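Local structure of putative phosphinothricin n-acetyltransferase (Acinetobacter baylyi, 2JLM) at the interface of chains A and B. The protein is a GNAT-family acetyltransferase that probably transfers the acetyl group of acetyl-CoA to L-methionine sulfoximine and L-methionine sulfone. Coordinates in Å, arbitrary orientation; residue numbers count along the deposited sequence, not the author numbering. Chains: chain A/B, Putative phosphinothricin n-acetyltransferase.

The interface of chains A and B. Residues chain A 39-41, 159; chain B 85-87.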
# COMPACT_ATOMS: atom_id res chain seq x y z
N TYR A 39 29.00 -0.90 -15.87
CA TYR A 39 27.68 -0.32 -15.65
C TYR A 39 26.82 -0.23 -16.93
O TYR A 39 25.84 0.51 -16.98
CB TYR A 39 27.79 1.03 -14.90
CG TYR A 39 27.89 0.91 -13.37
CD1 TYR A 39 27.28 1.84 -12.53
CD2 TYR A 39 28.58 -0.15 -12.77
CE1 TYR A 39 27.37 1.72 -11.13
CE2 TYR A 39 28.66 -0.27 -11.39
CZ TYR A 39 28.06 0.67 -10.57
OH TYR A 39 28.16 0.55 -9.19
N ASP A 40 27.19 -1.01 -17.95
CA ASP A 40 26.34 -1.20 -19.13
C ASP A 40 25.26 -2.24 -18.85
O ASP A 40 25.48 -3.16 -18.07
CB ASP A 40 27.16 -1.68 -20.34
CG ASP A 40 28.18 -0.66 -20.80
OD1 ASP A 40 28.78 -0.88 -21.87
OD2 ASP A 40 28.37 0.35 -20.10
N TYR A 41 24.11 -2.10 -19.50
CA TYR A 41 23.06 -3.12 -19.41
C TYR A 41 23.18 -4.11 -20.56
O TYR A 41 23.14 -5.33 -20.36
CB TYR A 41 21.68 -2.48 -19.44
CG TYR A 41 21.35 -1.57 -18.27
CD1 TYR A 41 21.27 -0.19 -18.44
CD2 TYR A 41 21.10 -2.10 -17.01
CE1 TYR A 41 20.96 0.64 -17.36
CE2 TYR A 41 20.79 -1.27 -15.94
CZ TYR A 41 20.72 0.09 -16.12
OH TYR A 41 20.40 0.90 -15.05
N LYS A 159 21.23 -1.74 -11.36
CA LYS A 159 21.41 -2.87 -12.26
C LYS A 159 20.97 -4.17 -11.57
O LYS A 159 21.05 -4.28 -10.35
CB LYS A 159 22.87 -2.97 -12.73
CG LYS A 159 23.06 -3.82 -13.99
CD LYS A 159 24.51 -3.91 -14.43
CE LYS A 159 24.70 -5.06 -15.41
NZ LYS A 159 26.02 -4.99 -16.08
N PHE B 85 27.65 6.07 -18.08
CA PHE B 85 27.36 4.66 -18.29
C PHE B 85 25.90 4.51 -17.97
O PHE B 85 25.39 5.19 -17.08
CB PHE B 85 28.18 3.78 -17.36
CG PHE B 85 29.65 3.80 -17.64
CD1 PHE B 85 30.42 4.89 -17.28
CD2 PHE B 85 30.26 2.72 -18.27
CE1 PHE B 85 31.77 4.92 -17.54
CE2 PHE B 85 31.61 2.74 -18.53
CZ PHE B 85 32.37 3.84 -18.17
N PRO B 86 25.21 3.63 -18.71
CA PRO B 86 23.75 3.52 -18.62
C PRO B 86 23.21 3.32 -17.21
O PRO B 86 22.17 3.89 -16.89
CB PRO B 86 23.44 2.30 -19.51
CG PRO B 86 24.49 2.33 -20.54
CD PRO B 86 25.75 2.82 -19.82
N ALA B 87 23.88 2.54 -16.38
CA ALA B 87 23.34 2.24 -15.04
C ALA B 87 23.43 3.41 -14.05
O ALA B 87 22.98 3.31 -12.91
CB ALA B 87 23.99 0.98 -14.46
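The loop A:Tyr39 to A:Tyr41, in this GNAT-fold acetyltransferase, packs on the short 3-10 helix 86-88 of chain B and on B:Phe85 just before it. The patch belongs to a two-fold symmetric interface, so it recurs with the chains exchanged; a dimer is plausible, but the structure alone does not prove it. A backbone bond pins loop to helix: B:Ala87 N donates to A:Tyr39 O at 2.9 Å. It is somewhat bent, 147° at the hydrogen. Beside this bond the B:Ala87 methyl lies alongside the stem of A:Tyr39, its CB 3.8 Å from the tyrosine CB. B:Phe85 CB meets the same A:Tyr39 CB at 3.7 Å, and the CD1 side of the tyrosine ring also borders the B:Ala87 methyl. A:Tyr41 lays the CD1-CE1-CZ side of its ring along the 3-10 helix. With CG anti to the carbonyl carbon (chi1 -65°), the ring runs along the helix, and the side chain slides antiparallel past that of B:Pro86. Ring atom CD1 touches B:Pro86 CB at 3.5 Å, while CZ lies 3.6 Å from B:Ala87 CA. The A:Asp40 carboxylate meets the proline and phenylalanine side: OD2 is 3.5 Å from B:Phe85 CD2, with the carboxylate and ring planes 39° apart. Behind the loop, A:Lys159, at the end of strand 156-159, extends its chain and donates from NZ to A:Asp40 O at 2.8 Å. This second-shell bond probably steadies the loop.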